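Local coordinates for thiamine-monophosphate kinase (PDB 6XEP), which probably catalyses the ATP-dependent phosphorylation of thiamine monophosphate to thiamine diphosphate, the active form of vitamin B1, at residues A[22-25]-A[29-32]; A[168-173]-A[254-259]; A[198-203]-A[275-280]. All blocks are in the same frame, centred on the assembly; numbering follows the deposited sequence.

Contact 1 (A[22-25]-A[29-32]); sequences ARTL and DILL. With NA (sodium ion), chain D.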
ATOM      1  N   ALA A  22     -18.150  -7.693  -7.600  1.00 17.68           N
ATOM      2  CA  ALA A  22     -19.540  -7.365  -7.325  1.00 19.30           C
ATOM      3  C   ALA A  22     -19.674  -5.901  -6.944  1.00 23.88           C
ATOM      4  O   ALA A  22     -20.672  -5.246  -7.282  1.00 24.60           O
ATOM      5  CB  ALA A  22     -20.072  -8.271  -6.215  1.00 25.54           C
ATOM      6  N   ARG A  23     -18.650  -5.361  -6.298  1.00 18.88           N
ATOM      7  CA  ARG A  23     -18.663  -3.978  -5.852  1.00 20.13           C
ATOM      8  C   ARG A  23     -18.185  -2.999  -6.923  1.00 27.52           C
ATOM      9  O   ARG A  23     -18.726  -1.894  -7.018  1.00 29.61           O
ATOM     10  CB  ARG A  23     -17.836  -3.872  -4.573  1.00 18.85           C
ATOM     11  CG  ARG A  23     -18.558  -4.548  -3.400  1.00 17.76           C
ATOM     12  CD  ARG A  23     -17.627  -5.006  -2.281  1.00 20.51           C
ATOM     13  NE  ARG A  23     -18.424  -5.501  -1.157  1.00 15.83           N
ATOM     14  CZ  ARG A  23     -19.005  -6.701  -1.111  1.00 20.59           C
ATOM     15  NH1 ARG A  23     -18.865  -7.549  -2.129  1.00 17.68           N
ATOM     16  NH2 ARG A  23     -19.749  -7.042  -0.055  1.00 18.67           N
ATOM     17  N   THR A  24     -17.223  -3.377  -7.770  1.00 18.82           N
ATOM     18  CA  THR A  24     -16.836  -2.473  -8.851  1.00 18.62           C
ATOM     19  C   THR A  24     -17.892  -2.398  -9.954  1.00 23.15           C
ATOM     20  O   THR A  24     -17.932  -1.413 -10.698  1.00 22.53           O
ATOM     21  CB  THR A  24     -15.495  -2.902  -9.446  1.00 18.77           C
ATOM     22  OG1 THR A  24     -15.620  -4.220  -9.997  1.00 21.15           O
ATOM     23  CG2 THR A  24     -14.400  -2.876  -8.386  1.00 16.75           C
ATOM     24  N   LEU A  25     -18.755  -3.417 -10.081  1.00 22.53           N
ATOM     25  CA  LEU A  25     -19.793  -3.368 -11.102  1.00 24.28           C
ATOM     26  C   LEU A  25     -20.748  -2.206 -10.861  1.00 28.28           C
ATOM     27  O   LEU A  25     -21.303  -1.656 -11.814  1.00 34.66           O
ATOM     28  CB  LEU A  25     -20.555  -4.700 -11.137  1.00 22.93           C
ATOM     29  CG  LEU A  25     -21.483  -4.956 -12.326  1.00 41.97           C
ATOM     30  CD1 LEU A  25     -20.696  -4.992 -13.622  1.00 30.36           C
ATOM     31  CD2 LEU A  25     -22.289  -6.252 -12.148  1.00 35.78           C
ATOM     32  N   ASP A  29     -16.915   4.888 -11.531  1.00 22.83           N
ATOM     33  CA  ASP A  29     -15.548   5.406 -11.561  1.00 23.40           C
ATOM     34  C   ASP A  29     -14.498   4.300 -11.567  1.00 19.88           C
ATOM     35  O   ASP A  29     -13.302   4.591 -11.473  1.00 21.26           O
ATOM     36  CB  ASP A  29     -15.295   6.330 -10.364  1.00 20.68           C
ATOM     37  CG  ASP A  29     -15.552   5.641  -9.038  1.00 20.59           C
ATOM     38  OD1 ASP A  29     -16.589   4.950  -8.924  1.00 23.37           O
ATOM     39  OD2 ASP A  29     -14.728   5.795  -8.118  1.00 22.30           O
ATOM     40  N   ILE A  30     -14.913   3.042 -11.663  1.00 17.53           N
ATOM     41  CA  ILE A  30     -14.001   1.906 -11.627  1.00 17.63           C
ATOM     42  C   ILE A  30     -14.329   1.004 -12.804  1.00 20.46           C
ATOM     43  O   ILE A  30     -15.461   0.518 -12.919  1.00 23.76           O
ATOM     44  CB  ILE A  30     -14.126   1.115 -10.323  1.00 17.12           C
ATOM     45  CG1 ILE A  30     -13.993   2.041  -9.110  1.00 15.06           C
ATOM     46  CG2 ILE A  30     -13.129  -0.042 -10.303  1.00 16.61           C
ATOM     47  CD1 ILE A  30     -14.156   1.341  -7.815  1.00 16.99           C
ATOM     48  N   LEU A  31     -13.353   0.769 -13.660  1.00 18.41           N
ATOM     49  CA  LEU A  31     -13.509  -0.137 -14.793  1.00 20.47           C
ATOM     50  C   LEU A  31     -12.766  -1.418 -14.434  1.00 24.75           C
ATOM     51  O   LEU A  31     -11.534  -1.419 -14.355  1.00 19.59           O
ATOM     52  CB  LEU A  31     -12.958   0.502 -16.062  1.00 26.82           C
ATOM     53  CG  LEU A  31     -13.430   0.045 -17.431  1.00 37.44           C
ATOM     54  CD1 LEU A  31     -14.926   0.293 -17.580  1.00 38.98           C
ATOM     55  CD2 LEU A  31     -12.639   0.781 -18.517  1.00 41.66           C
ATOM     56  N   LEU A  32     -13.509  -2.500 -14.187  1.00 21.61           N
ATOM     57  CA  LEU A  32     -12.889  -3.777 -13.811  1.00 23.82           C
ATOM     58  C   LEU A  32     -13.794  -4.907 -14.321  1.00 28.79           C
ATOM     59  O   LEU A  32     -14.731  -5.327 -13.641  1.00 36.26           O
ATOM     60  CB  LEU A  32     -12.665  -3.883 -12.313  1.00 25.59           C
ATOM     61  CG  LEU A  32     -12.019  -5.204 -11.885  1.00 26.78           C
ATOM     62  CD1 LEU A  32     -10.664  -5.390 -12.586  1.00 28.98           C
ATOM     63  CD2 LEU A  32     -11.870  -5.299 -10.369  1.00 26.78           C
TER
HETATM   64 NA    NA D 403     -17.620  -0.164 -12.738  1.00 24.65          NA
HETATM   65  O   HOH W   1     -16.661  -2.605 -13.728  0.52 24.65           O
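Thr24 of helix 17-24 and Ile30 of the short strand 30-31 face each other with their CA atoms 5.9 Å apart, after the chain has turned back within a few residues. A sodium ion joins the two backbones. It is bound by Thr24 O at 2.4 Å and by Ile30 O at 2.3 Å. Arg27 O, from the turn between them, is a third carbonyl ligand. A water completes the observed set. It lies 2.8 Å from the ion and also accepts a hydrogen bond from Leu32 N at 3.2 Å. The polar join is therefore made by main-chain atoms and this water.

The side chains add a small apolar contact. Thr24 sits between Ile30 and Leu32 and touches both. Its methyl CG2 meets the branch methyl of Ile30, with CG2 to CG2 at 3.6 Å, and the two side chains cross at about a right angle. Ile30 CG2 stands anti to its own backbone N, while CG1 lies beside that N (chi1 -52°). On the Leu32 side, Thr24 OG1 lies 3.8 Å from Leu32 CB. The chi1 of Thr24 (61°) tucks OG1 between its own N and carbonyl carbon, where it hydrogen-bonds to Arg21 O one turn back in the helix. That hydroxyl is thus satisfied within the helix, although it rests against leucine carbons.

Beyond the contact, Ile30 packs on Ala124 and Ile126 of strand 124-132. The whole is a sodium site of backbone carbonyls in a tight helix-turn-strand connection.

Contact 2 (A[168-173]-A[254-259]); sequences LGDAAG and HALREL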
ATOM      1  N   LEU A 168     -13.546   7.864  24.859  1.00 13.29           N
ATOM      2  CA  LEU A 168     -12.100   7.716  24.853  1.00 14.57           C
ATOM      3  C   LEU A 168     -11.673   6.665  25.859  1.00 14.26           C
ATOM      4  O   LEU A 168     -12.139   6.672  27.007  1.00 15.61           O
ATOM      5  CB  LEU A 168     -11.408   9.048  25.197  1.00 14.49           C
ATOM      6  CG  LEU A 168     -11.556  10.149  24.146  1.00 16.43           C
ATOM      7  CD1 LEU A 168     -10.885  11.438  24.667  1.00 12.71           C
ATOM      8  CD2 LEU A 168     -10.937   9.722  22.828  1.00 17.78           C
ATOM      9  N   GLY A 169     -10.754   5.789  25.434  1.00 10.97           N
ATOM     10  CA  GLY A 169     -10.094   4.871  26.344  1.00 15.48           C
ATOM     11  C   GLY A 169     -10.636   3.457  26.351  1.00 13.70           C
ATOM     12  O   GLY A 169     -10.066   2.598  27.037  1.00 12.88           O
ATOM     13  N   ASP A 170     -11.717   3.194  25.617  1.00 14.37           N
ATOM     14  CA  ASP A 170     -12.322   1.863  25.638  1.00 15.06           C
ATOM     15  C   ASP A 170     -11.345   0.795  25.153  1.00 13.73           C
ATOM     16  O   ASP A 170     -11.201  -0.272  25.771  1.00 12.90           O
ATOM     17  CB  ASP A 170     -13.552   1.848  24.753  1.00 11.73           C
ATOM     18  CG  ASP A 170     -14.700   2.649  25.319  1.00 16.12           C
ATOM     19  OD1 ASP A 170     -14.760   2.874  26.553  1.00 18.26           O
ATOM     20  OD2 ASP A 170     -15.568   3.020  24.510  1.00 21.44           O
ATOM     21  N   ALA A 171     -10.715   1.037  24.006  1.00 12.84           N
ATOM     22  CA  ALA A 171      -9.784   0.045  23.478  1.00 12.56           C
ATOM     23  C   ALA A 171      -8.653  -0.217  24.463  1.00 13.11           C
ATOM     24  O   ALA A 171      -8.289  -1.372  24.714  1.00 15.08           O
ATOM     25  CB  ALA A 171      -9.246   0.512  22.118  1.00 15.46           C
ATOM     26  N   ALA A 172      -8.081   0.847  25.037  1.00 15.79           N
ATOM     27  CA  ALA A 172      -7.018   0.677  26.019  1.00 16.15           C
ATOM     28  C   ALA A 172      -7.509  -0.112  27.220  1.00 16.67           C
ATOM     29  O   ALA A 172      -6.774  -0.938  27.766  1.00 14.78           O
ATOM     30  CB  ALA A 172      -6.485   2.037  26.475  1.00 14.11           C
ATOM     31  N   GLY A 173      -8.745   0.142  27.652  1.00 14.74           N
ATOM     32  CA  GLY A 173      -9.316  -0.634  28.746  1.00 13.20           C
ATOM     33  C   GLY A 173      -9.426  -2.110  28.427  1.00 14.56           C
ATOM     34  O   GLY A 173      -9.062  -2.962  29.243  1.00 15.60           O
ATOM     35  N   HIS A 254     -19.821   3.870  29.724  1.00 21.69           N
ATOM     36  CA  HIS A 254     -20.340   3.119  30.861  1.00 23.11           C
ATOM     37  C   HIS A 254     -19.412   1.963  31.210  1.00 19.26           C
ATOM     38  O   HIS A 254     -19.023   1.787  32.371  1.00 23.26           O
ATOM     39  CB  HIS A 254     -21.738   2.601  30.529  1.00 25.23           C
ATOM     40  CG  HIS A 254     -22.373   1.821  31.632  1.00 29.22           C
ATOM     41  ND1 HIS A 254     -23.050   2.424  32.671  1.00 24.66           N
ATOM     42  CD2 HIS A 254     -22.448   0.487  31.854  1.00 24.14           C
ATOM     43  CE1 HIS A 254     -23.513   1.493  33.488  1.00 28.02           C
ATOM     44  NE2 HIS A 254     -23.158   0.310  33.017  1.00 28.15           N
ATOM     45  N   ALA A 255     -19.040   1.174  30.200  1.00 16.60           N
ATOM     46  CA  ALA A 255     -18.255  -0.032  30.445  1.00 20.95           C
ATOM     47  C   ALA A 255     -16.876   0.300  30.997  1.00 18.94           C
ATOM     48  O   ALA A 255     -16.389  -0.375  31.913  1.00 17.17           O
ATOM     49  CB  ALA A 255     -18.140  -0.846  29.157  1.00 19.37           C
ATOM     50  N   LEU A 256     -16.229   1.327  30.444  1.00 17.03           N
ATOM     51  CA  LEU A 256     -14.904   1.695  30.927  1.00 18.39           C
ATOM     52  C   LEU A 256     -14.979   2.146  32.375  1.00 21.02           C
ATOM     53  O   LEU A 256     -14.186   1.708  33.210  1.00 20.01           O
ATOM     54  CB  LEU A 256     -14.301   2.782  30.040  1.00 18.29           C
ATOM     55  CG  LEU A 256     -12.842   3.122  30.385  1.00 13.90           C
ATOM     56  CD1 LEU A 256     -11.973   1.873  30.247  1.00 16.17           C
ATOM     57  CD2 LEU A 256     -12.282   4.244  29.516  1.00 15.27           C
ATOM     58  N   ARG A 257     -15.963   2.980  32.702  1.00 23.41           N
ATOM     59  CA  ARG A 257     -16.104   3.408  34.087  1.00 26.45           C
ATOM     60  C   ARG A 257     -16.455   2.236  35.003  1.00 25.02           C
ATOM     61  O   ARG A 257     -15.994   2.189  36.149  1.00 24.97           O
ATOM     62  CB  ARG A 257     -17.156   4.515  34.181  1.00 27.11           C
ATOM     63  CG  ARG A 257     -16.772   5.610  35.148  1.00 40.92           C
ATOM     64  CD  ARG A 257     -17.865   6.652  35.302  1.00 40.94           C
ATOM     65  NE  ARG A 257     -17.823   7.739  34.319  1.00 47.33           N
ATOM     66  CZ  ARG A 257     -16.960   8.755  34.345  1.00 39.47           C
ATOM     67  NH1 ARG A 257     -16.016   8.816  35.276  1.00 39.60           N
ATOM     68  NH2 ARG A 257     -17.027   9.704  33.425  1.00 35.99           N
ATOM     69  N   GLU A 258     -17.227   1.261  34.504  1.00 24.60           N
ATOM     70  CA  GLU A 258     -17.655   0.149  35.347  1.00 26.96           C
ATOM     71  C   GLU A 258     -16.532  -0.852  35.609  1.00 28.86           C
ATOM     72  O   GLU A 258     -16.455  -1.414  36.706  1.00 28.37           O
ATOM     73  CB  GLU A 258     -18.846  -0.562  34.710  1.00 25.78           C
ATOM     74  CG  GLU A 258     -19.571  -1.486  35.646  1.00 33.65           C
ATOM     75  CD  GLU A 258     -20.434  -0.738  36.650  1.00 37.87           C
ATOM     76  OE1 GLU A 258     -20.729  -1.309  37.719  1.00 50.28           O
ATOM     77  OE2 GLU A 258     -20.819   0.420  36.367  1.00 39.70           O
ATOM     78  N   LEU A 259     -15.658  -1.095  34.628  1.00 19.37           N
ATOM     79  CA  LEU A 259     -14.726  -2.213  34.702  1.00 21.34           C
ATOM     80  C   LEU A 259     -13.312  -1.814  35.092  1.00 25.36           C
ATOM     81  O   LEU A 259     -12.529  -2.685  35.491  1.00 24.24           O
ATOM     82  CB  LEU A 259     -14.679  -2.954  33.360  1.00 17.66           C
ATOM     83  CG  LEU A 259     -15.970  -3.670  32.957  1.00 20.70           C
ATOM     84  CD1 LEU A 259     -15.783  -4.407  31.638  1.00 19.86           C
ATOM     85  CD2 LEU A 259     -16.451  -4.608  34.065  1.00 27.29           C
TER
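Asp170, which lies against Leu256, has its OD2 gripped by two groups: a salt bridge from Arg200 NE and a hydrogen bond with Thr167 OG1. The other oxygen, OD1, is hydrogen-bonded to Ser253 OG. This buried carboxylate is therefore held at both oxygens, which should fix its rotation. Ser253 OG also bonds to Leu256 N, so one serine ties Asp170 to the first turn of helix 254-259.

Across the contact every touch is made by Leu256, whose carbons meet a carboxylate oxygen and the backbone of 168-173. Its CB approaches Asp170 OD1 to 3.5 Å. With CG anti to the backbone N (chi1 -174°), the side chain reaches out to the start of helix 170-179. There its two methyls divide the work. CD2 lies 3.5 Å from Leu168 O and 3.7 Å from Gly169 C. CD1 lies between Gly169 O, at 3.8 Å, and Gly173 CA, at 3.9 Å, at the first helical turn.

Both glycines present bare backbone to these methyls. Gly169 also has a positive phi (100°), which suits glycine. It occupies the N-cap position of helix 170-179, and its O accepts the bond from Gly173 N at 2.9 Å.

Leu256 further touches Ala265 of helix 262-271. Leu256 thus packs on the N-terminus of helix 170-179, where Gly169 and Gly173 let the two helices come close, within the AIR synthase-related C-terminal domain.

Contact 3 (A[198-203]-A[275-280]); sequences RLRLLR and DYELCF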
ATOM      1  N   ARG A 198     -14.482  -5.022  24.448  1.00 15.34           N
ATOM      2  CA  ARG A 198     -13.820  -5.930  23.513  1.00 13.98           C
ATOM      3  C   ARG A 198     -13.978  -5.440  22.082  1.00 13.88           C
ATOM      4  O   ARG A 198     -13.014  -5.411  21.310  1.00 16.25           O
ATOM      5  CB  ARG A 198     -14.378  -7.352  23.654  1.00 12.98           C
ATOM      6  CG  ARG A 198     -13.597  -8.407  22.849  1.00 13.80           C
ATOM      7  CD  ARG A 198     -14.203  -9.813  22.936  1.00 16.62           C
ATOM      8  NE  ARG A 198     -15.461  -9.954  22.183  1.00 17.21           N
ATOM      9  CZ  ARG A 198     -15.556 -10.460  20.953  1.00 18.63           C
ATOM     10  NH1 ARG A 198     -14.475 -10.894  20.315  1.00 17.94           N
ATOM     11  NH2 ARG A 198     -16.743 -10.549  20.359  1.00 21.57           N
ATOM     12  N   LEU A 199     -15.191  -5.022  21.715  1.00 15.90           N
ATOM     13  CA  LEU A 199     -15.433  -4.586  20.342  1.00 14.07           C
ATOM     14  C   LEU A 199     -14.883  -3.190  20.047  1.00 14.12           C
ATOM     15  O   LEU A 199     -14.633  -2.868  18.878  1.00 12.29           O
ATOM     16  CB  LEU A 199     -16.931  -4.640  20.041  1.00 14.09           C
ATOM     17  CG  LEU A 199     -17.483  -6.067  19.938  1.00 18.14           C
ATOM     18  CD1 LEU A 199     -18.945  -6.049  19.569  1.00 24.88           C
ATOM     19  CD2 LEU A 199     -16.697  -6.835  18.911  1.00 19.31           C
ATOM     20  N   ARG A 200     -14.686  -2.350  21.063  1.00 13.51           N
ATOM     21  CA  ARG A 200     -13.989  -1.088  20.811  1.00 14.92           C
ATOM     22  C   ARG A 200     -12.520  -1.315  20.479  1.00 13.30           C
ATOM     23  O   ARG A 200     -11.949  -0.573  19.670  1.00 13.97           O
ATOM     24  CB  ARG A 200     -14.132  -0.158  22.013  1.00 13.83           C
ATOM     25  CG  ARG A 200     -15.557   0.352  22.210  1.00 11.84           C
ATOM     26  CD  ARG A 200     -15.904   1.430  21.197  1.00 15.79           C
ATOM     27  NE  ARG A 200     -15.312   2.729  21.549  1.00 15.40           N
ATOM     28  CZ  ARG A 200     -15.102   3.705  20.676  1.00 19.03           C
ATOM     29  NH1 ARG A 200     -15.428   3.531  19.395  1.00 16.40           N
ATOM     30  NH2 ARG A 200     -14.571   4.860  21.084  1.00 18.51           N
ATOM     31  N   LEU A 201     -11.892  -2.329  21.083  1.00 14.43           N
ATOM     32  CA  LEU A 201     -10.529  -2.676  20.704  1.00 13.13           C
ATOM     33  C   LEU A 201     -10.509  -3.370  19.347  1.00 11.40           C
ATOM     34  O   LEU A 201      -9.673  -3.054  18.489  1.00 13.65           O
ATOM     35  CB  LEU A 201      -9.894  -3.581  21.770  1.00 12.46           C
ATOM     36  CG  LEU A 201      -8.484  -4.098  21.432  1.00 13.73           C
ATOM     37  CD1 LEU A 201      -7.503  -2.955  21.197  1.00 17.05           C
ATOM     38  CD2 LEU A 201      -7.959  -5.042  22.506  1.00 18.67           C
ATOM     39  N   LEU A 202     -11.410  -4.343  19.147  1.00 13.06           N
ATOM     40  CA  LEU A 202     -11.345  -5.182  17.950  1.00 13.16           C
ATOM     41  C   LEU A 202     -11.928  -4.485  16.729  1.00 12.85           C
ATOM     42  O   LEU A 202     -11.415  -4.653  15.616  1.00 14.01           O
ATOM     43  CB  LEU A 202     -12.092  -6.498  18.184  1.00 12.87           C
ATOM     44  CG  LEU A 202     -11.527  -7.379  19.294  1.00 15.73           C
ATOM     45  CD1 LEU A 202     -12.387  -8.633  19.363  1.00 17.91           C
ATOM     46  CD2 LEU A 202     -10.072  -7.722  19.011  1.00 22.02           C
ATOM     47  N   ARG A 203     -12.997  -3.714  16.903  1.00 11.76           N
ATOM     48  CA  ARG A 203     -13.727  -3.139  15.773  1.00 12.44           C
ATOM     49  C   ARG A 203     -13.993  -1.662  16.028  1.00 13.42           C
ATOM     50  O   ARG A 203     -15.154  -1.260  16.205  1.00 16.93           O
ATOM     51  CB  ARG A 203     -15.050  -3.865  15.543  1.00 14.48           C
ATOM     52  CG  ARG A 203     -14.946  -5.290  15.065  1.00 15.72           C
ATOM     53  CD  ARG A 203     -16.375  -5.842  14.797  1.00 19.11           C
ATOM     54  NE  ARG A 203     -16.344  -7.279  14.984  1.00 24.50           N
ATOM     55  CZ  ARG A 203     -17.368  -8.008  15.374  1.00 25.09           C
ATOM     56  NH1 ARG A 203     -18.548  -7.444  15.605  1.00 29.79           N
ATOM     57  NH2 ARG A 203     -17.211  -9.316  15.509  1.00 29.30           N
ATOM     58  N   ASP A 275      -8.214   4.584  19.910  1.00 12.68           N
ATOM     59  CA  ASP A 275      -9.618   5.004  19.983  1.00 10.11           C
ATOM     60  C   ASP A 275     -10.227   5.139  18.595  1.00 12.91           C
ATOM     61  O   ASP A 275     -11.376   4.727  18.368  1.00 12.88           O
ATOM     62  CB  ASP A 275      -9.744   6.335  20.704  1.00 12.26           C
ATOM     63  CG  ASP A 275      -9.345   6.260  22.160  1.00 14.60           C
ATOM     64  OD1 ASP A 275      -9.937   5.445  22.907  1.00 16.69           O
ATOM     65  OD2 ASP A 275      -8.468   7.052  22.559  1.00 16.43           O
ATOM     66  N   TYR A 276      -9.460   5.705  17.661  1.00 13.86           N
ATOM     67  CA  TYR A 276      -9.925   6.057  16.318  1.00 12.24           C
ATOM     68  C   TYR A 276     -11.180   6.931  16.395  1.00 14.02           C
ATOM     69  O   TYR A 276     -12.141   6.768  15.644  1.00 13.58           O
ATOM     70  CB  TYR A 276     -10.103   4.791  15.447  1.00 13.68           C
ATOM     71  CG  TYR A 276      -8.740   4.145  15.287  1.00 13.63           C
ATOM     72  CD1 TYR A 276      -7.765   4.771  14.530  1.00 16.86           C
ATOM     73  CD2 TYR A 276      -8.397   2.966  15.964  1.00 17.70           C
ATOM     74  CE1 TYR A 276      -6.487   4.226  14.392  1.00 21.67           C
ATOM     75  CE2 TYR A 276      -7.115   2.411  15.832  1.00 19.57           C
ATOM     76  CZ  TYR A 276      -6.169   3.050  15.046  1.00 24.05           C
ATOM     77  OH  TYR A 276      -4.887   2.552  14.901  1.00 27.25           O
ATOM     78  N   GLU A 277     -11.140   7.901  17.306  1.00 13.50           N
ATOM     79  CA  GLU A 277     -12.099   8.991  17.383  1.00 13.46           C
ATOM     80  C   GLU A 277     -11.498  10.218  16.710  1.00 15.73           C
ATOM     81  O   GLU A 277     -10.330  10.218  16.340  1.00 16.50           O
ATOM     82  CB  GLU A 277     -12.464   9.276  18.846  1.00 12.07           C
ATOM     83  CG  GLU A 277     -13.164   8.092  19.511  1.00 14.68           C
ATOM     84  CD  GLU A 277     -14.601   7.861  19.002  1.00 12.89           C
ATOM     85  OE1 GLU A 277     -15.083   8.587  18.094  1.00 13.63           O
ATOM     86  OE2 GLU A 277     -15.271   6.944  19.532  1.00 15.29           O
ATOM     87  N   LEU A 278     -12.309  11.259  16.519  1.00 12.60           N
ATOM     88  CA  LEU A 278     -11.825  12.509  15.936  1.00 12.40           C
ATOM     89  C   LEU A 278     -11.818  13.591  17.005  1.00 14.08           C
ATOM     90  O   LEU A 278     -12.817  13.775  17.702  1.00 14.93           O
ATOM     91  CB  LEU A 278     -12.705  12.966  14.768  1.00 18.66           C
ATOM     92  CG  LEU A 278     -12.622  12.198  13.458  1.00 17.46           C
ATOM     93  CD1 LEU A 278     -13.430  12.946  12.375  1.00 17.20           C
ATOM     94  CD2 LEU A 278     -11.171  12.053  13.033  1.00 23.26           C
ATOM     95  N   CYS A 279     -10.707  14.308  17.125  1.00 14.63           N
ATOM     96  CA  CYS A 279     -10.611  15.472  18.008  1.00 11.41           C
ATOM     97  C   CYS A 279     -10.502  16.703  17.131  1.00 15.63           C
ATOM     98  O   CYS A 279      -9.713  16.715  16.174  1.00 17.04           O
ATOM     99  CB  CYS A 279      -9.400  15.352  18.942  1.00 11.81           C
ATOM    100  SG  CYS A 279      -9.129  16.787  19.988  1.00 14.49           S
ATOM    101  N   PHE A 280     -11.314  17.728  17.414  1.00 14.35           N
ATOM    102  CA  PHE A 280     -11.278  18.920  16.573  1.00 12.35           C
ATOM    103  C   PHE A 280     -11.463  20.172  17.413  1.00 14.66           C
ATOM    104  O   PHE A 280     -11.862  20.117  18.578  1.00 15.34           O
ATOM    105  CB  PHE A 280     -12.322  18.862  15.438  1.00 13.87           C
ATOM    106  CG  PHE A 280     -13.736  18.664  15.900  1.00 16.38           C
ATOM    107  CD1 PHE A 280     -14.206  17.397  16.211  1.00 17.65           C
ATOM    108  CD2 PHE A 280     -14.612  19.746  15.980  1.00 16.76           C
ATOM    109  CE1 PHE A 280     -15.518  17.198  16.611  1.00 15.68           C
ATOM    110  CE2 PHE A 280     -15.935  19.565  16.379  1.00 15.93           C
ATOM    111  CZ  PHE A 280     -16.390  18.277  16.697  1.00 15.25           C
TER
HETATM  112  O   HOH W   2     -12.302   2.385  19.897  1.00 14.93           O
HETATM  113  O   HOH W   3     -13.936   4.595  17.023  1.00 17.98           O
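Arg200 NH2 and Glu277 OE2 form a salt bridge of 2.7 Å, the one direct hydrogen bond between 198-203 and 275-280. It is bent, with an N-H...O angle of 142°. OE2 uses its anti lone pair and is tilted from the guanidinium plane. The arginine chain bends at chi2 (-76°) and chi3 to bring its end there, and the guanidinium and carboxylate planes stand 48° apart.

Two waters link the same arginine to Asp275 O. Water 2 donates to Arg200 O at 3.0 Å and to Asp275 O at 2.9 Å. It also sits over the centre of one guanidinium face. Water 3 accepts from Arg200 NH1 at 3.0 Å and probably donates to Asp275 O.

Several other polar ends have partners outside the two segments. Arg200 NE is used by the bridge to Asp170. Glu277 OE2 takes a second salt bridge from Arg207 NH2, and OE1 bonds to Ser165 OG. Asp275 OD1 is held by Gly169 N. Tyr276 and Glu277 both face Val224, forming a G1 bulge in which Tyr276 has left-handed backbone angles.

Two arginines on one oxygen would favour an ionised Glu277, so this buried carboxylate is probably a charged tie between helix and strand.

Contact 1 comes first along the chain and lies far from the others, with centres about 40 Å from contact 2 and about 30 Å from contact 3. It borders strand 124-132 of the four-stranded sheet. Contacts 2 and 3 fall within the AIR synthase-related C-terminal range, with centres about 11 Å apart. Their segments alternate in sequence: 168-173, 198-203, 254-259, then 275-280. They share a polar seam, in which Asp170 and Gly169 of contact 2 meet Arg200 and Asp275 of contact 3. Helices 170-179 and 192-202 are thereby tied to the start of a strand in the six-stranded sheet, close to Asp274, a predicted substrate-binding residue.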